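Local coordinates for protein leucine aminopeptidase 2, chloroplastic (Streptomyces sp. BC16019, PDB 5LHJ) that takes part in bottromycin maturation as an M17-family metalloaminopeptidase that binds manganese and probably removes N-terminal amino acids from peptides, at residues A195-I200 and P237-E242; T228-G233 and G346-A351; G257-G262 and D352-A357; A288-A293 and R487-T492; E409-L414 and L461-P466. All blocks are in the same frame, centred on the assembly; numbering follows the deposited sequence.

Overall arrangement
All five contacts lie in the catalytic domain, are largely buried and touch through apolar side chains. Interactions 1 and 3 set helices against strands of one sheet: helix 193-207 on strand 239-245, and helix 345-358 on strand 255-263; the E242–R356 salt bridge ties them. Interaction 2 joins helices 225-231 and 345-358, sharing the latter with interaction 3, which it meets where L350 packs on V259. Interaction 4 joins two helices, touches interaction 1 through V292 and A288, and is linked to interaction 3 by a probable K261 O–A288 N hydrogen bond and to interaction 5 by T488 and E409. Interaction 5 bridges strands near a second subunit. Interaction 1 adds a water between R239 and exposed D198.

Interaction 1: A195-I200 and P237-E242; sequences AFADRI and PPRYVE
V241 overlaps A197 and I200 with its two methyls, seating helix 193-207 on strand 239-245 in the alpha/beta catalytic domain of this M17 aminopeptidase. The axes of helix 195-200 and strand 239-242 approach to 8.8 Å and run nearly parallel, at 16°. V241 touches A197 and I200, three residues and about one turn apart. With CG1 anti to its backbone N (chi1 -175°), V241 divides the work: CG2 rests on A197 CB at 3.8 Å, while CG1 meets I200 CG2, also at 3.8 Å, the two branched side chains passing alongside and pointing opposite ways. R239, two residues earlier on the same strand side, meets A197 CB from a second direction, roughly at right angles to V241 CG2, its CG lying 3.9 Å from A197 CB. Beyond that point the arginine chain bends at chi2 and carries its guanidinium away from the apolar patch. R239 NH1 is tied back to P238 O at 3.0 Å, the donor standing above the carbonyl plane. Strands 210-214 and 306-316 flank the site, with V241 also touching C211 and L313. Where D198 is exposed, a water lies in the guanidinium plane, accepting from R239 NE at 2.8 Å and donating weakly to D198 OD1 at 3.4 Å.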
# COMPACT_ATOMS: atom_id res chain seq x y z
N ALA A 195 -0.36 29.58 23.46
CA ALA A 195 -1.74 29.78 23.91
C ALA A 195 -2.13 28.83 25.05
O ALA A 195 -2.79 29.23 26.02
CB ALA A 195 -2.70 29.62 22.75
N PHE A 196 -1.68 27.58 24.94
CA PHE A 196 -1.91 26.58 25.99
C PHE A 196 -1.22 27.00 27.29
O PHE A 196 -1.84 26.96 28.36
CB PHE A 196 -1.47 25.18 25.49
CG PHE A 196 -1.96 24.01 26.31
CD1 PHE A 196 -2.85 24.12 27.38
CD2 PHE A 196 -1.50 22.73 25.97
CE1 PHE A 196 -3.26 23.00 28.09
CE2 PHE A 196 -1.93 21.61 26.67
CZ PHE A 196 -2.81 21.74 27.73
N ALA A 197 0.02 27.46 27.21
CA ALA A 197 0.72 27.96 28.40
C ALA A 197 -0.05 29.14 29.03
O ALA A 197 -0.21 29.18 30.26
CB ALA A 197 2.14 28.38 28.05
N ASP A 198 -0.56 30.04 28.20
CA ASP A 198 -1.39 31.16 28.69
C ASP A 198 -2.65 30.69 29.40
O ASP A 198 -3.03 31.23 30.45
CB ASP A 198 -1.78 32.11 27.55
CG ASP A 198 -0.63 32.96 27.04
OD1 ASP A 198 0.44 33.05 27.68
OD2 ASP A 198 -0.81 33.55 25.94
N ARG A 199 -3.32 29.68 28.83
CA ARG A 199 -4.52 29.14 29.43
C ARG A 199 -4.22 28.49 30.79
O ARG A 199 -5.00 28.66 31.75
CB ARG A 199 -5.20 28.14 28.48
CG ARG A 199 -6.53 27.59 28.97
CD ARG A 199 -7.65 28.63 28.85
NE ARG A 199 -8.94 28.10 29.30
CZ ARG A 199 -9.56 28.38 30.46
NH1 ARG A 199 -9.04 29.24 31.34
NH2 ARG A 199 -10.73 27.80 30.72
N ILE A 200 -3.10 27.76 30.89
CA ILE A 200 -2.71 27.13 32.16
C ILE A 200 -2.43 28.21 33.22
O ILE A 200 -2.84 28.07 34.36
CB ILE A 200 -1.49 26.19 31.99
CG1 ILE A 200 -1.87 25.01 31.08
CG2 ILE A 200 -1.00 25.67 33.34
CD1 ILE A 200 -0.67 24.27 30.49
N PRO A 237 6.70 28.36 18.84
CA PRO A 237 7.78 27.98 19.74
C PRO A 237 7.25 27.07 20.87
O PRO A 237 6.10 27.20 21.26
CB PRO A 237 8.24 29.32 20.30
CG PRO A 237 7.01 30.14 20.31
CD PRO A 237 6.29 29.77 19.04
N PRO A 238 8.10 26.19 21.41
CA PRO A 238 7.67 25.33 22.52
C PRO A 238 7.58 26.11 23.84
O PRO A 238 8.04 27.26 23.93
CB PRO A 238 8.76 24.26 22.58
CG PRO A 238 9.98 24.96 22.08
CD PRO A 238 9.50 25.90 21.01
N ARG A 239 6.92 25.49 24.81
CA ARG A 239 6.76 26.04 26.16
C ARG A 239 6.95 24.91 27.14
O ARG A 239 6.70 23.74 26.82
CB ARG A 239 5.35 26.64 26.35
CG ARG A 239 5.04 27.86 25.50
CD ARG A 239 5.78 29.09 26.02
NE ARG A 239 5.50 30.34 25.29
CZ ARG A 239 6.20 30.83 24.27
NH1 ARG A 239 7.25 30.17 23.76
NH2 ARG A 239 5.86 32.01 23.76
N TYR A 240 7.37 25.24 28.35
CA TYR A 240 7.36 24.29 29.46
C TYR A 240 6.72 24.97 30.65
O TYR A 240 7.11 26.09 31.01
CB TYR A 240 8.78 23.84 29.79
CG TYR A 240 8.85 22.91 30.95
CD1 TYR A 240 8.33 21.61 30.87
CD2 TYR A 240 9.44 23.30 32.15
CE1 TYR A 240 8.39 20.74 31.95
CE2 TYR A 240 9.51 22.45 33.24
CZ TYR A 240 8.99 21.17 33.14
OH TYR A 240 9.07 20.31 34.22
N VAL A 241 5.74 24.29 31.26
CA VAL A 241 4.97 24.86 32.37
C VAL A 241 5.05 23.94 33.59
O VAL A 241 4.88 22.71 33.48
CB VAL A 241 3.49 25.11 31.99
CG1 VAL A 241 2.75 25.82 33.12
CG2 VAL A 241 3.41 25.95 30.72
N GLU A 242 5.30 24.53 34.75
CA GLU A 242 5.21 23.81 36.02
C GLU A 242 4.11 24.44 36.86
O GLU A 242 4.04 25.67 37.00
CB GLU A 242 6.56 23.75 36.75
CG GLU A 242 7.46 22.68 36.15
CD GLU A 242 8.85 22.57 36.77
OE1 GLU A 242 9.29 23.49 37.49
OE2 GLU A 242 9.52 21.55 36.50
O HOH W 1 3.12 31.45 26.38

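Interaction 2: T228-G233 and G346-A351; sequences TAVGRG and GRVVLA
V230 and V349 bring the backbones of helix 225-231 and helix 345-358 to their nearest approach, with CA atoms 6.9 Å apart, a spacing close enough for short branched side chains to bridge without reaching. V230 supplies the touching atoms of the first helix. V349 CG2 sits over the face formed by V230 CB, CG1 and CG2, lying 3.7 Å from V230 CB and 3.8 Å from each of V230 CG1 and V230 CG2. The two valines cross at about a right angle. The rotation of V349 (chi1 171°) sets CG2 anti to its carbonyl carbon, on the branch that meets V230. V348 adds a looser touch from the preceding residue, its CG1 standing 4.1 Å from V230 CG2. The contact is wholly apolar and buried. It also lies close to E345, a manganese-binding residue at the start of helix 345-358, although the metal is absent from this chain: the side chains of V230 and E345 are about 4 Å apart. On other faces of this helix, L350 packs on strand 255-263 and R347 forms a salt bridge with D440 of helix 440-449, placing the helix between helix 225-231, the sheet and helix 440-449.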
# COMPACT_ATOMS: atom_id res chain seq x y z
N THR A 228 12.97 20.95 22.95
CA THR A 228 13.44 21.97 22.00
C THR A 228 13.77 21.37 20.60
O THR A 228 13.43 21.97 19.60
CB THR A 228 14.59 22.82 22.57
OG1 THR A 228 15.64 21.98 23.02
CG2 THR A 228 14.12 23.60 23.75
N ALA A 229 14.32 20.15 20.55
CA ALA A 229 14.60 19.48 19.25
C ALA A 229 13.33 19.13 18.47
O ALA A 229 13.23 19.40 17.26
CB ALA A 229 15.44 18.23 19.47
N VAL A 230 12.39 18.50 19.17
CA VAL A 230 11.12 18.10 18.56
C VAL A 230 10.33 19.33 18.11
O VAL A 230 9.78 19.34 17.02
CB VAL A 230 10.29 17.23 19.53
CG1 VAL A 230 8.83 17.12 19.09
CG2 VAL A 230 10.94 15.85 19.66
N GLY A 231 10.33 20.38 18.93
CA GLY A 231 9.51 21.55 18.68
C GLY A 231 10.04 22.52 17.64
O GLY A 231 9.34 23.44 17.25
N ARG A 232 11.28 22.34 17.18
CA ARG A 232 11.91 23.39 16.37
C ARG A 232 11.37 23.56 14.94
O ARG A 232 11.43 24.67 14.41
CB ARG A 232 13.42 23.21 16.33
CG ARG A 232 13.95 22.15 15.42
CD ARG A 232 15.46 22.33 15.27
NE ARG A 232 16.06 21.39 14.33
CZ ARG A 232 16.40 20.13 14.61
NH1 ARG A 232 16.15 19.60 15.82
NH2 ARG A 232 16.99 19.40 13.68
N GLY A 233 10.88 22.48 14.32
CA GLY A 233 10.36 22.60 12.94
C GLY A 233 9.17 23.54 12.81
O GLY A 233 9.05 24.30 11.84
N GLY A 346 7.01 11.87 21.25
CA GLY A 346 6.52 12.01 22.62
C GLY A 346 7.51 11.54 23.67
O GLY A 346 7.76 12.23 24.67
N ARG A 347 8.09 10.35 23.46
CA ARG A 347 9.01 9.80 24.45
C ARG A 347 10.28 10.67 24.58
O ARG A 347 10.83 10.81 25.67
CB ARG A 347 9.34 8.33 24.15
CG ARG A 347 10.21 8.08 22.92
CD ARG A 347 10.13 6.61 22.50
NE ARG A 347 8.81 6.32 21.97
CZ ARG A 347 8.38 5.14 21.51
NH1 ARG A 347 9.16 4.06 21.52
NH2 ARG A 347 7.15 5.05 21.04
N VAL A 348 10.69 11.26 23.47
CA VAL A 348 11.87 12.12 23.41
C VAL A 348 11.63 13.43 24.17
O VAL A 348 12.51 13.91 24.88
CB VAL A 348 12.28 12.37 21.92
CG1 VAL A 348 13.42 13.39 21.81
CG2 VAL A 348 12.66 11.07 21.25
N VAL A 349 10.43 13.99 24.04
CA VAL A 349 10.03 15.19 24.77
C VAL A 349 9.94 14.91 26.29
O VAL A 349 10.42 15.69 27.11
CB VAL A 349 8.68 15.72 24.23
CG1 VAL A 349 8.13 16.82 25.11
CG2 VAL A 349 8.81 16.21 22.78
N LEU A 350 9.31 13.80 26.66
CA LEU A 350 9.12 13.44 28.06
C LEU A 350 10.42 13.14 28.80
O LEU A 350 10.51 13.39 30.00
CB LEU A 350 8.19 12.24 28.19
CG LEU A 350 6.73 12.46 27.76
CD1 LEU A 350 5.97 11.13 27.66
CD2 LEU A 350 6.06 13.39 28.72
N ALA A 351 11.41 12.58 28.09
CA ALA A 351 12.67 12.10 28.70
C ALA A 351 13.29 13.10 29.67
O ALA A 351 13.47 12.82 30.86
CB ALA A 351 13.67 11.73 27.62

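Interaction 3: G257-G262 and D352-A357; sequences GLVGKG and DVLVRA
V259 meets three side chains of helix 345-358 and is the strand residue through which the two segments touch. Its torsion spreads the methyls to different targets: CG1 is anti to the backbone N (chi1 177°) and CG2 anti to the carbonyl carbon. V259 CG1 faces V353 CG1 at 3.8 Å, the two valines lying alongside with their side chains directed oppositely, so that one methyl from each makes the contact. V259 CG2 is shared by L354, the next residue, whose CD2 is 4.0 Å away, and by A357, one turn after V353, whose CB is 4.1 Å away. In L354 a chi1 of -72° places CG beside the backbone N; CD1 continues the chain away from CA, and the other branch, CD2, is the one that meets V259 CG2, the two chains meeting at a slant. A357 needs no torsion, since its CB points toward the strand. Strand 257-260 and helix 352-357 run almost antiparallel, at 169°, with a closest axis approach of 9.6 Å. The helix thus backs strand 255-263 of the M17 catalytic domain, whose K261 is a manganese-binding residue (no metal is bound in this chain); the apolar contact itself lies away from that site. In the wider fold strand 255-263 lies between strands 306-316 and 367-372, which it joins by parallel pairing; V353 and A357 reach the former at H310, and L354 reaches the latter at V368.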
# COMPACT_ATOMS: atom_id res chain seq x y z
N GLY A 257 4.72 14.10 41.74
CA GLY A 257 4.98 14.75 40.46
C GLY A 257 4.14 14.11 39.37
O GLY A 257 4.12 12.89 39.26
N LEU A 258 3.42 14.93 38.60
CA LEU A 258 2.65 14.47 37.44
C LEU A 258 3.28 15.08 36.19
O LEU A 258 3.51 16.29 36.13
CB LEU A 258 1.18 14.92 37.51
CG LEU A 258 0.38 14.49 38.74
CD1 LEU A 258 -1.04 15.03 38.67
CD2 LEU A 258 0.37 12.97 38.89
N VAL A 259 3.55 14.24 35.19
CA VAL A 259 4.15 14.68 33.94
C VAL A 259 3.15 14.41 32.83
O VAL A 259 2.73 13.27 32.66
CB VAL A 259 5.47 13.93 33.65
CG1 VAL A 259 6.04 14.35 32.30
CG2 VAL A 259 6.47 14.17 34.76
N GLY A 260 2.77 15.45 32.07
CA GLY A 260 1.77 15.30 31.01
C GLY A 260 2.27 15.73 29.64
O GLY A 260 2.71 16.87 29.48
N LYS A 261 2.18 14.83 28.65
CA LYS A 261 2.61 15.13 27.28
C LYS A 261 1.68 16.13 26.60
O LYS A 261 0.50 15.85 26.42
CB LYS A 261 2.69 13.84 26.44
CG LYS A 261 3.02 14.02 24.95
CD LYS A 261 2.73 12.75 24.15
CE LYS A 261 2.66 13.07 22.67
NZ LYS A 261 2.44 11.87 21.84
N GLY A 262 2.23 17.29 26.21
CA GLY A 262 1.45 18.35 25.59
C GLY A 262 1.81 18.69 24.15
O GLY A 262 2.05 19.85 23.83
N ASP A 352 13.56 14.30 29.19
CA ASP A 352 14.26 15.30 30.02
C ASP A 352 13.38 15.82 31.14
O ASP A 352 13.87 16.15 32.22
CB ASP A 352 14.74 16.47 29.16
CG ASP A 352 15.52 16.00 27.96
OD1 ASP A 352 16.73 15.77 28.12
OD2 ASP A 352 14.92 15.78 26.87
N VAL A 353 12.07 15.85 30.91
CA VAL A 353 11.14 16.29 31.96
C VAL A 353 11.11 15.26 33.10
O VAL A 353 11.05 15.64 34.26
CB VAL A 353 9.73 16.56 31.40
CG1 VAL A 353 8.78 16.99 32.51
CG2 VAL A 353 9.81 17.61 30.29
N LEU A 354 11.18 13.97 32.78
CA LEU A 354 11.27 12.93 33.82
C LEU A 354 12.57 13.04 34.63
O LEU A 354 12.56 12.82 35.85
CB LEU A 354 11.14 11.53 33.22
CG LEU A 354 9.74 11.16 32.74
CD1 LEU A 354 9.79 9.91 31.88
CD2 LEU A 354 8.79 10.96 33.92
N VAL A 355 13.66 13.42 33.97
CA VAL A 355 14.94 13.67 34.68
C VAL A 355 14.71 14.82 35.67
O VAL A 355 14.99 14.70 36.86
CB VAL A 355 16.11 14.00 33.72
CG1 VAL A 355 17.37 14.36 34.50
CG2 VAL A 355 16.40 12.82 32.78
N ARG A 356 14.18 15.93 35.17
CA ARG A 356 13.94 17.11 35.99
C ARG A 356 12.98 16.80 37.15
O ARG A 356 13.22 17.21 38.30
CB ARG A 356 13.41 18.26 35.14
CG ARG A 356 13.22 19.57 35.90
CD ARG A 356 12.64 20.68 35.04
NE ARG A 356 12.22 21.81 35.87
CZ ARG A 356 13.02 22.75 36.37
NH1 ARG A 356 14.34 22.74 36.15
NH2 ARG A 356 12.49 23.72 37.12
N ALA A 357 11.89 16.10 36.85
CA ALA A 357 10.87 15.81 37.86
C ALA A 357 11.32 14.85 38.97
O ALA A 357 10.80 14.94 40.08
CB ALA A 357 9.60 15.27 37.21

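Interaction 4: A288-A293 and R487-T492; sequences AAAVVA and RTLIET
T488 O, of the residue just before L489, is gripped twice by T492: its hydroxyl OG1 donates at 2.8 Å from above the carbonyl plane (41° out of it), and its backbone N donates at 2.9 Å. These bonds lie within helix 486-498, whereas the contact itself belongs to L489. Its chi1 of -74° puts CG anti to the carbonyl carbon, and the extended chi2 (175°) carries CD1 onto helix 286-301. There CD1 settles against backbone as much as side chain: A290 O lies 3.8 Å from L489 CD1 and A290 C 4.0 Å, while A290 CB stands 4.3 Å from the same methyl. V291 is touched more lightly, its CG2 being 4.4 Å from L489 CD1, as its CB points away. A290, and A293 further along, leave little side chain on the facing side, and L489 CD1 makes the close contacts. A289 packs on helix 164-185. T488 OG1 also bonds E409 OE1. Helix-helix packing of this kind, on the side of the mixed sheet where V291 packs on L311 of strand 306-316, belongs to the layered alpha/beta architecture of the zinc exopeptidase clan.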
# COMPACT_ATOMS: atom_id res chain seq x y z
N ALA A 288 -1.28 16.05 28.89
CA ALA A 288 -1.18 17.38 29.50
C ALA A 288 -2.55 17.90 29.94
O ALA A 288 -2.68 18.48 31.03
CB ALA A 288 -0.52 18.37 28.54
N ALA A 289 -3.58 17.69 29.11
CA ALA A 289 -4.94 18.09 29.47
C ALA A 289 -5.41 17.40 30.75
O ALA A 289 -6.03 18.04 31.61
CB ALA A 289 -5.92 17.80 28.34
N ALA A 290 -5.15 16.11 30.86
CA ALA A 290 -5.57 15.34 32.03
C ALA A 290 -4.86 15.81 33.30
O ALA A 290 -5.49 15.96 34.37
CB ALA A 290 -5.33 13.85 31.82
N VAL A 291 -3.57 16.08 33.18
CA VAL A 291 -2.76 16.55 34.31
C VAL A 291 -3.20 17.94 34.77
O VAL A 291 -3.40 18.16 35.98
CB VAL A 291 -1.25 16.51 33.99
CG1 VAL A 291 -0.41 17.21 35.06
CG2 VAL A 291 -0.78 15.06 33.85
N VAL A 292 -3.38 18.85 33.82
CA VAL A 292 -3.83 20.21 34.15
C VAL A 292 -5.19 20.17 34.86
O VAL A 292 -5.39 20.82 35.89
CB VAL A 292 -3.90 21.10 32.89
CG1 VAL A 292 -4.62 22.42 33.16
CG2 VAL A 292 -2.49 21.36 32.35
N ALA A 293 -6.12 19.40 34.29
CA ALA A 293 -7.46 19.31 34.83
C ALA A 293 -7.47 18.71 36.24
O ALA A 293 -8.15 19.26 37.13
CB ALA A 293 -8.38 18.53 33.89
N ARG A 487 -10.31 11.54 36.02
CA ARG A 487 -10.93 11.00 37.21
C ARG A 487 -10.10 9.88 37.86
O ARG A 487 -10.06 9.79 39.10
CB ARG A 487 -12.37 10.60 36.93
CG ARG A 487 -13.25 11.85 36.87
CD ARG A 487 -14.67 11.54 36.47
NE ARG A 487 -14.64 11.21 35.06
CZ ARG A 487 -15.10 10.11 34.48
NH1 ARG A 487 -15.77 9.18 35.16
NH2 ARG A 487 -14.93 9.98 33.18
N THR A 488 -9.40 9.08 37.06
CA THR A 488 -8.42 8.13 37.61
C THR A 488 -7.32 8.85 38.41
O THR A 488 -6.98 8.44 39.52
CB THR A 488 -7.81 7.23 36.52
OG1 THR A 488 -8.84 6.42 35.95
CG2 THR A 488 -6.73 6.32 37.09
N LEU A 489 -6.78 9.93 37.86
CA LEU A 489 -5.75 10.70 38.55
C LEU A 489 -6.27 11.26 39.87
O LEU A 489 -5.60 11.16 40.89
CB LEU A 489 -5.22 11.85 37.69
CG LEU A 489 -4.29 11.50 36.52
CD1 LEU A 489 -4.00 12.79 35.77
CD2 LEU A 489 -3.00 10.82 36.96
N ILE A 490 -7.46 11.85 39.85
CA ILE A 490 -8.05 12.39 41.07
C ILE A 490 -8.24 11.30 42.13
O ILE A 490 -7.86 11.49 43.28
CB ILE A 490 -9.38 13.13 40.80
CG1 ILE A 490 -9.13 14.39 39.97
CG2 ILE A 490 -10.08 13.50 42.12
CD1 ILE A 490 -10.40 15.03 39.44
N GLU A 491 -8.80 10.15 41.74
CA GLU A 491 -8.96 9.05 42.70
C GLU A 491 -7.62 8.48 43.21
O GLU A 491 -7.51 8.11 44.39
CB GLU A 491 -9.84 7.96 42.12
CG GLU A 491 -11.31 8.33 42.09
CD GLU A 491 -11.96 8.38 43.48
OE1 GLU A 491 -11.42 7.82 44.46
OE2 GLU A 491 -13.05 8.99 43.60
N THR A 492 -6.60 8.45 42.35
CA THR A 492 -5.26 8.04 42.75
C THR A 492 -4.68 9.00 43.80
O THR A 492 -4.17 8.57 44.84
CB THR A 492 -4.32 7.95 41.54
OG1 THR A 492 -4.85 6.98 40.63
CG2 THR A 492 -2.92 7.54 41.95

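Interaction 5: E409-L414 and L461-P466; sequences ESFCRL and LDIAAP
F411 can be followed from CB outward as it leaves strand 410-413 toward L461 and I463, on strand 458-462 and just beyond it, in the mixed sheet of the M17 catalytic domain. Strand 386-390 lies between the two, pairing parallel with 410-413 and antiparallel with 458-462, so F411 reaches over an intervening strand; its CA is 8.7 Å from the CA of L461. CB makes no contact with the other segment, and the ring does the touching. The turn at chi1 (-82°) puts CG anti to the carbonyl carbon, and a chi2 of 90° sets the ring so that CD2 and CE2 lead to the partners. CD2 comes within 4.4 Å of L461 CD2. CE2 is the main contact atom, 3.9 Å from L461 CD2 and 4.1 Å from I463 CG2. On the ring's other side CE1 lies beside T488 of helix 486-498. The ring and L461 cross at about a right angle, whereas I463 comes in at a slant. I463 CG1 occupies the crowded position between backbone N and carbonyl carbon, leaving CG2 as the branch that touches the ring. Elsewhere F411 packs on L401 and S404 of helix 394-407 and meets the ring of F484, with planes at about 35°. C412 and L414 reach P415 and C412 of the second subunit, so the strand borders the assembly interface. At the tip of the phenyl ring, F411 CZ sits 4.0 Å from L461 CD1 and 4.1 Å from I463 CG2.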
# COMPACT_ATOMS: atom_id res chain seq x y z
N GLU A 409 -13.05 4.04 34.67
CA GLU A 409 -12.14 4.13 33.52
C GLU A 409 -11.35 2.82 33.42
O GLU A 409 -10.91 2.27 34.44
CB GLU A 409 -11.20 5.32 33.65
CG GLU A 409 -11.96 6.63 33.74
CD GLU A 409 -11.11 7.88 33.56
OE1 GLU A 409 -10.18 8.12 34.37
OE2 GLU A 409 -11.40 8.66 32.62
N SER A 410 -11.20 2.32 32.21
CA SER A 410 -10.58 1.01 31.98
C SER A 410 -9.07 1.12 31.71
O SER A 410 -8.65 1.80 30.76
CB SER A 410 -11.28 0.33 30.81
OG SER A 410 -10.69 -0.92 30.52
N PHE A 411 -8.28 0.44 32.55
CA PHE A 411 -6.84 0.29 32.37
C PHE A 411 -6.43 -1.18 32.46
O PHE A 411 -7.05 -1.96 33.17
CB PHE A 411 -6.08 1.05 33.46
CG PHE A 411 -5.92 2.50 33.17
CD1 PHE A 411 -6.87 3.41 33.60
CD2 PHE A 411 -4.80 2.97 32.47
CE1 PHE A 411 -6.72 4.77 33.33
CE2 PHE A 411 -4.65 4.32 32.20
CZ PHE A 411 -5.61 5.22 32.64
N CYS A 412 -5.37 -1.51 31.73
CA CYS A 412 -4.73 -2.82 31.79
C CYS A 412 -3.26 -2.60 32.12
O CYS A 412 -2.59 -1.85 31.43
CB CYS A 412 -4.83 -3.51 30.43
SG CYS A 412 -4.03 -5.13 30.43
N ARG A 413 -2.77 -3.26 33.17
CA ARG A 413 -1.33 -3.24 33.45
C ARG A 413 -0.56 -4.09 32.44
O ARG A 413 -0.88 -5.27 32.24
CB ARG A 413 -1.02 -3.73 34.86
CG ARG A 413 0.42 -3.44 35.27
CD ARG A 413 0.74 -4.07 36.59
NE ARG A 413 2.09 -3.77 37.03
CZ ARG A 413 2.63 -4.22 38.15
NH1 ARG A 413 1.92 -4.99 38.98
NH2 ARG A 413 3.88 -3.89 38.46
N LEU A 414 0.44 -3.51 31.79
CA LEU A 414 1.34 -4.26 30.94
C LEU A 414 2.73 -4.35 31.59
O LEU A 414 3.11 -3.47 32.34
CB LEU A 414 1.43 -3.62 29.56
CG LEU A 414 0.12 -3.58 28.76
CD1 LEU A 414 0.36 -2.90 27.42
CD2 LEU A 414 -0.45 -4.98 28.55
N LEU A 461 1.12 6.08 32.29
CA LEU A 461 -0.20 5.81 31.73
C LEU A 461 -0.19 6.17 30.24
O LEU A 461 -0.02 7.33 29.90
CB LEU A 461 -1.27 6.65 32.44
CG LEU A 461 -1.42 6.54 33.95
CD1 LEU A 461 -2.68 7.26 34.43
CD2 LEU A 461 -1.47 5.11 34.38
N ASP A 462 -0.35 5.17 29.37
CA ASP A 462 -0.39 5.40 27.93
C ASP A 462 -1.86 5.40 27.52
O ASP A 462 -2.51 4.35 27.56
CB ASP A 462 0.41 4.32 27.19
CG ASP A 462 0.60 4.60 25.69
OD1 ASP A 462 -0.09 5.48 25.10
OD2 ASP A 462 1.45 3.91 25.08
N ILE A 463 -2.39 6.57 27.18
CA ILE A 463 -3.83 6.76 26.99
C ILE A 463 -4.20 7.16 25.56
O ILE A 463 -5.25 7.75 25.33
CB ILE A 463 -4.39 7.77 28.01
CG1 ILE A 463 -3.78 9.17 27.83
CG2 ILE A 463 -4.16 7.27 29.44
CD1 ILE A 463 -4.55 10.28 28.52
N ALA A 464 -3.36 6.79 24.59
CA ALA A 464 -3.53 7.19 23.18
C ALA A 464 -4.94 6.94 22.62
O ALA A 464 -5.60 7.86 22.11
CB ALA A 464 -2.49 6.50 22.31
N ALA A 465 -5.44 5.73 22.78
CA ALA A 465 -6.75 5.40 22.22
C ALA A 465 -7.94 5.99 23.00
O ALA A 465 -8.81 6.57 22.38
CB ALA A 465 -6.89 3.90 22.06
N PRO A 466 -8.00 5.85 24.33
CA PRO A 466 -9.25 6.30 24.97
C PRO A 466 -9.37 7.83 25.16
O PRO A 466 -10.46 8.30 25.49
CB PRO A 466 -9.26 5.57 26.32
CG PRO A 466 -7.86 5.18 26.56
CD PRO A 466 -7.21 4.99 25.24